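Local coordinates for protein tyrosinase (Aspergillus oryzae, PDB 6JU8) that probably oxidises tyrosine and dopa to dopaquinone with molecular oxygen at a dinuclear copper centre, a step of melanin biosynthesis, at residues W150-R154 / S453-G457; D380-I385 / Y437-T442. The protein carries 1 engineered substitution. The contacts are given in a common frame with arbitrary orientation. Residue numbers count along the deposited sequence, not the author numbering.

Contact 1: residues W150-R154 / S453-G457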
loop_
_atom_site.group_PDB
_atom_site.type_symbol
_atom_site.label_atom_id
_atom_site.label_comp_id
_atom_site.label_asym_id
_atom_site.label_seq_id
_atom_site.Cartn_x
_atom_site.Cartn_y
_atom_site.Cartn_z
ATOM N N TRP A 150 -15.073 -13.136 -5.697
ATOM C CA TRP A 150 -13.629 -13.383 -5.707
ATOM C C TRP A 150 -13.344 -14.863 -5.511
ATOM O O TRP A 150 -13.606 -15.424 -4.442
ATOM C CB TRP A 150 -12.956 -12.577 -4.598
ATOM C CG TRP A 150 -11.513 -12.950 -4.391
ATOM C CD1 TRP A 150 -10.570 -13.172 -5.349
ATOM C CD2 TRP A 150 -10.885 -13.131 -3.111
ATOM N NE1 TRP A 150 -9.377 -13.497 -4.739
ATOM C CE2 TRP A 150 -9.542 -13.483 -3.377
ATOM C CE3 TRP A 150 -11.326 -13.057 -1.786
ATOM C CZ2 TRP A 150 -8.621 -13.746 -2.361
ATOM C CZ3 TRP A 150 -10.413 -13.324 -0.775
ATOM C CH2 TRP A 150 -9.081 -13.669 -1.070
ATOM N N ASP A 151 -12.825 -15.491 -6.560
ATOM C CA ASP A 151 -12.484 -16.909 -6.460
ATOM C C ASP A 151 -11.125 -17.063 -5.789
ATOM O O ASP A 151 -10.067 -17.119 -6.425
ATOM C CB ASP A 151 -12.510 -17.600 -7.827
ATOM C CG ASP A 151 -12.599 -19.118 -7.629
ATOM O OD1 ASP A 151 -12.210 -19.612 -6.559
ATOM O OD2 ASP A 151 -13.103 -19.784 -8.560
ATOM N N PHE A 152 -11.163 -17.109 -4.458
ATOM C CA PHE A 152 -9.933 -17.183 -3.663
ATOM C C PHE A 152 -9.200 -18.510 -3.862
ATOM O O PHE A 152 -8.037 -18.633 -3.441
ATOM C CB PHE A 152 -10.188 -16.887 -2.178
ATOM C CG PHE A 152 -11.235 -17.756 -1.519
ATOM C CD1 PHE A 152 -11.017 -19.117 -1.331
ATOM C CD2 PHE A 152 -12.452 -17.222 -1.103
ATOM C CE1 PHE A 152 -11.999 -19.908 -0.723
ATOM C CE2 PHE A 152 -13.428 -17.979 -0.467
ATOM C CZ PHE A 152 -13.187 -19.341 -0.287
ATOM N N ALA A 153 -9.841 -19.513 -4.464
ATOM C CA ALA A 153 -9.263 -20.838 -4.631
ATOM C C ALA A 153 -8.819 -21.116 -6.060
ATOM O O ALA A 153 -8.298 -22.206 -6.319
ATOM C CB ALA A 153 -10.257 -21.880 -4.159
ATOM N N ARG A 154 -8.984 -20.178 -6.979
ATOM C CA ARG A 154 -8.622 -20.352 -8.378
ATOM C C ARG A 154 -7.305 -19.634 -8.656
ATOM O O ARG A 154 -7.143 -18.474 -8.273
ATOM C CB ARG A 154 -9.717 -19.756 -9.274
ATOM C CG ARG A 154 -9.475 -19.987 -10.771
ATOM C CD ARG A 154 -10.650 -19.396 -11.548
ATOM N NE ARG A 154 -10.477 -19.638 -12.973
ATOM C CZ ARG A 154 -11.107 -18.953 -13.924
ATOM N NH1 ARG A 154 -11.929 -17.969 -13.627
ATOM N NH2 ARG A 154 -10.888 -19.254 -15.193
ATOM N N SER A 453 -13.419 -30.069 -10.700
ATOM C CA SER A 453 -12.105 -30.673 -10.929
ATOM C C SER A 453 -11.218 -29.793 -11.788
ATOM O O SER A 453 -10.033 -29.593 -11.498
ATOM C CB SER A 453 -12.309 -32.056 -11.563
ATOM O OG SER A 453 -11.089 -32.716 -11.858
ATOM N N ASP A 454 -11.781 -29.213 -12.842
ATOM C CA ASP A 454 -10.987 -28.331 -13.685
ATOM C C ASP A 454 -10.417 -27.138 -12.920
ATOM O O ASP A 454 -9.277 -26.727 -13.108
ATOM C CB ASP A 454 -11.840 -27.816 -14.845
ATOM C CG ASP A 454 -12.099 -28.843 -15.922
ATOM O OD1 ASP A 454 -11.498 -29.934 -15.868
ATOM O OD2 ASP A 454 -12.913 -28.530 -16.819
ATOM N N LEU A 455 -11.242 -26.520 -12.087
ATOM C CA LEU A 455 -10.830 -25.322 -11.362
ATOM C C LEU A 455 -9.976 -25.621 -10.145
ATOM O O LEU A 455 -9.023 -24.873 -9.869
ATOM C CB LEU A 455 -12.075 -24.531 -10.920
ATOM C CG LEU A 455 -12.909 -23.868 -12.020
ATOM C CD1 LEU A 455 -14.225 -23.342 -11.468
ATOM C CD2 LEU A 455 -12.130 -22.699 -12.635
ATOM N N TYR A 456 -10.311 -26.653 -9.379
ATOM C CA TYR A 456 -9.717 -26.787 -8.036
ATOM C C TYR A 456 -9.029 -28.124 -7.843
ATOM O O TYR A 456 -8.491 -28.378 -6.758
ATOM C CB TYR A 456 -10.777 -26.607 -6.927
ATOM C CG TYR A 456 -11.651 -25.400 -7.180
ATOM C CD1 TYR A 456 -11.098 -24.124 -7.248
ATOM C CD2 TYR A 456 -13.019 -25.518 -7.382
ATOM C CE1 TYR A 456 -11.878 -23.007 -7.478
ATOM C CE2 TYR A 456 -13.811 -24.414 -7.630
ATOM C CZ TYR A 456 -13.245 -23.165 -7.685
ATOM O OH TYR A 456 -14.064 -22.090 -7.952
ATOM N N GLY A 457 -9.021 -29.015 -8.831
ATOM C CA GLY A 457 -8.453 -30.343 -8.613
ATOM C C GLY A 457 -7.002 -30.407 -9.053
ATOM O O GLY A 457 -6.500 -29.512 -9.734
#
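The tyrosine near the end of helix 448-456 reaches into a tight turn more than 290 residues earlier in the chain. Chi1 of Tyr456 in the m well carries the ring over to the 150-154 turn, with one edge toward Ala153, and its OH donates a hydrogen bond to Asp151 OD2 at 2.6 Å. Asp151, chi1 t, divides its carboxylate: while OD2 takes the phenol, OD1 accepts from the backbone N of Ala153 at 3.2 Å, closing an Asx turn inside the type I turn from Asp151 to Arg154. That turn brings Ala153 against the ring, Ala153 CB lying 3.9 Å from Tyr456 CE1, and sets Ala153 O at the ring edge, 3.5 Å from Tyr456 CD1. Arg154 is all-trans through chi3, and this stretched chain passes Leu455 (m, t), with Arg154 NE 3.5 Å from Leu455 CD2. The Arg154 guanidinium is met at NH1 by salt bridges to Asp25 and Asp28. The CA-to-CB bond of Phe152 (chi1 p) points away from 453-457, and its ring packs among helices 283-292, 328-340 and 371-389. Tyr456 rests on Phe288 and Leu455 on Arg381, so helix 448-456, the last of the modelled chain, packs against helices 283-292 and 371-389.

Contact 2: residues D380-I385 / Y437-T442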
loop_
_atom_site.group_PDB
_atom_site.type_symbol
_atom_site.label_atom_id
_atom_site.label_comp_id
_atom_site.label_asym_id
_atom_site.label_seq_id
_atom_site.Cartn_x
_atom_site.Cartn_y
_atom_site.Cartn_z
ATOM N N ASP A 380 -20.984 -17.701 -0.851
ATOM C CA ASP A 380 -22.335 -18.021 -1.322
ATOM C C ASP A 380 -22.308 -18.998 -2.485
ATOM O O ASP A 380 -23.116 -19.939 -2.551
ATOM C CB ASP A 380 -23.060 -16.723 -1.736
ATOM C CG ASP A 380 -24.540 -17.041 -1.912
ATOM O OD1 ASP A 380 -25.168 -17.342 -0.875
ATOM O OD2 ASP A 380 -25.044 -17.031 -3.056
ATOM N N ARG A 381 -21.388 -18.776 -3.419
ATOM C CA ARG A 381 -21.186 -19.671 -4.575
ATOM C C ARG A 381 -20.788 -21.079 -4.135
ATOM O O ARG A 381 -21.309 -22.075 -4.648
ATOM C CB ARG A 381 -20.130 -19.019 -5.481
ATOM C CG ARG A 381 -19.751 -19.908 -6.688
ATOM C CD ARG A 381 -18.846 -19.084 -7.624
ATOM N NE ARG A 381 -18.192 -19.925 -8.614
ATOM C CZ ARG A 381 -17.061 -20.601 -8.384
ATOM N NH1 ARG A 381 -16.470 -20.544 -7.186
ATOM N NH2 ARG A 381 -16.525 -21.353 -9.328
ATOM N N LEU A 382 -19.851 -21.168 -3.186
ATOM C CA LEU A 382 -19.440 -22.478 -2.680
ATOM C C LEU A 382 -20.617 -23.191 -2.023
ATOM O O LEU A 382 -20.799 -24.397 -2.181
ATOM C CB LEU A 382 -18.301 -22.332 -1.678
ATOM C CG LEU A 382 -16.955 -21.881 -2.280
ATOM C CD1 LEU A 382 -15.951 -21.655 -1.166
ATOM C CD2 LEU A 382 -16.440 -22.889 -3.301
ATOM N N THR A 383 -21.446 -22.436 -1.311
ATOM C CA THR A 383 -22.668 -23.004 -0.731
ATOM C C THR A 383 -23.562 -23.527 -1.850
ATOM O O THR A 383 -24.109 -24.649 -1.739
ATOM C CB THR A 383 -23.400 -21.986 0.138
ATOM O OG1 THR A 383 -22.525 -21.571 1.199
ATOM C CG2 THR A 383 -24.613 -22.631 0.799
ATOM N N ALA A 384 -23.790 -22.734 -2.897
ATOM C CA ALA A 384 -24.658 -23.164 -3.999
ATOM C C ALA A 384 -24.091 -24.377 -4.692
ATOM O O ALA A 384 -24.827 -25.305 -5.061
ATOM C CB ALA A 384 -24.807 -21.991 -4.982
ATOM N N ILE A 385 -22.769 -24.423 -4.911
ATOM C CA ILE A 385 -22.147 -25.634 -5.492
ATOM C C ILE A 385 -22.416 -26.856 -4.632
ATOM O O ILE A 385 -22.842 -27.924 -5.107
ATOM C CB ILE A 385 -20.625 -25.454 -5.660
ATOM C CG1 ILE A 385 -20.300 -24.348 -6.669
ATOM C CG2 ILE A 385 -19.976 -26.783 -6.050
ATOM C CD1 ILE A 385 -18.855 -23.890 -6.643
ATOM N N TYR A 437 -30.426 -14.337 -9.067
ATOM C CA TYR A 437 -29.058 -14.441 -9.543
ATOM C C TYR A 437 -28.718 -15.924 -9.651
ATOM O O TYR A 437 -29.400 -16.789 -9.091
ATOM C CB TYR A 437 -28.057 -13.734 -8.631
ATOM C CG TYR A 437 -27.888 -14.363 -7.259
ATOM C CD1 TYR A 437 -27.026 -15.418 -7.058
ATOM C CD2 TYR A 437 -28.624 -13.896 -6.166
ATOM C CE1 TYR A 437 -26.889 -15.991 -5.793
ATOM C CE2 TYR A 437 -28.488 -14.439 -4.896
ATOM C CZ TYR A 437 -27.608 -15.495 -4.722
ATOM O OH TYR A 437 -27.477 -16.034 -3.458
ATOM N N ASP A 438 -27.630 -16.180 -10.364
ATOM C CA ASP A 438 -27.136 -17.564 -10.441
ATOM C C ASP A 438 -25.617 -17.513 -10.613
ATOM O O ASP A 438 -25.029 -16.425 -10.715
ATOM C CB ASP A 438 -27.814 -18.296 -11.580
ATOM C CG ASP A 438 -27.905 -19.799 -11.469
ATOM O OD1 ASP A 438 -27.322 -20.369 -10.520
ATOM O OD2 ASP A 438 -28.550 -20.399 -12.355
ATOM N N TYR A 439 -24.979 -18.675 -10.619
ATOM C CA TYR A 439 -23.554 -18.817 -10.907
ATOM C C TYR A 439 -23.386 -19.677 -12.155
ATOM O O TYR A 439 -24.127 -20.642 -12.338
ATOM C CB TYR A 439 -22.821 -19.474 -9.725
ATOM C CG TYR A 439 -22.998 -18.655 -8.460
ATOM C CD1 TYR A 439 -22.258 -17.484 -8.286
ATOM C CD2 TYR A 439 -23.904 -19.049 -7.474
ATOM C CE1 TYR A 439 -22.402 -16.713 -7.141
ATOM C CE2 TYR A 439 -24.057 -18.278 -6.325
ATOM C CZ TYR A 439 -23.311 -17.116 -6.168
ATOM O OH TYR A 439 -23.450 -16.327 -5.041
ATOM N N ALA A 440 -22.417 -19.367 -12.996
ATOM C CA ALA A 440 -22.205 -20.209 -14.177
ATOM C C ALA A 440 -22.037 -21.681 -13.806
ATOM O O ALA A 440 -22.573 -22.570 -14.480
ATOM C CB ALA A 440 -20.984 -19.773 -14.968
ATOM N N ILE A 441 -21.277 -21.923 -12.748
ATOM C CA ILE A 441 -20.971 -23.295 -12.376
ATOM C C ILE A 441 -22.191 -24.097 -11.950
ATOM O O ILE A 441 -22.088 -25.334 -12.023
ATOM C CB ILE A 441 -19.885 -23.320 -11.295
ATOM C CG1 ILE A 441 -19.270 -24.716 -11.138
ATOM C CG2 ILE A 441 -20.391 -22.789 -9.964
ATOM C CD1 ILE A 441 -17.942 -24.661 -10.388
ATOM N N THR A 442 -23.264 -23.431 -11.546
ATOM C CA THR A 442 -24.486 -24.138 -11.127
ATOM C C THR A 442 -25.534 -24.163 -12.230
ATOM O O THR A 442 -26.663 -24.610 -12.011
ATOM C CB THR A 442 -25.092 -23.580 -9.832
ATOM O OG1 THR A 442 -25.227 -22.151 -9.850
ATOM C CG2 THR A 442 -24.173 -23.872 -8.652
HETATM O O HOH W 1 -19.500 -19.903 -11.336
#
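Two tyrosines converge on one carboxylate oxygen. Asp380 OD2 accepts a hydrogen bond from Tyr439 OH at 2.6 Å and another from Tyr437 OH at 2.7 Å, both phenols lying buried, while OD1 of the same aspartate forms a salt bridge with Arg108 of helix 103-129. Next to this cluster, a water accepts from both Arg381 NE and Ile441 N, each 3.0 Å from its oxygen, linking the arginine side chain to the loop backbone beside the direct approach of Arg381 NH2 to Ile441 CD1 at 3.8 Å. The guanidinium goes on to Tyr456, hydrogen-bonded through NH2. Below its polar end, Arg381 gives its aliphatic part to the tyrosine: Arg381 CB sits 3.7 Å from the centroid of the Tyr439 ring and 14° off the normal, a CH-pi contact over the face. Ala384, about one turn on, packs its CB 4.0 Å from Tyr439 CD2. Farther along the helix, Ile385 CG1 meets Ile441 CG2 at 3.6 Å, and Thr442 CG2 lies 3.9 Å from Ala384 O. The 437-442 segment thus lies along one side of helix 371-389. That helix carries His376, a copper ligand, and Arg108 follows the ligand His107; the arrangement belongs to the four-helix, type 3 dicopper fold of tyrosinases, with the Asp380 side chain about 6 Å from those of His376 and His107.

Overall arrangement
The centres of contacts 1 and 2 lie 13 Å apart on the same side of the chain's centre, and contact 2 is nested in the loop that contact 1 closes: 150-154, 380-385, 437-442, then 453-457. They meet at Arg381, whose NH2 is 2.9 Å from Tyr456 OH, a probable hydrogen bond, and at Phe152 CZ, 3.7 Å from Leu382 CD1. Helix 371-389 is therefore bordered by the early loop, the late loop and helix 448-456. Both contacts join the common central domain of tyrosinase to the closing part of the modelled chain, which packs against the helix bearing the copper ligand His376.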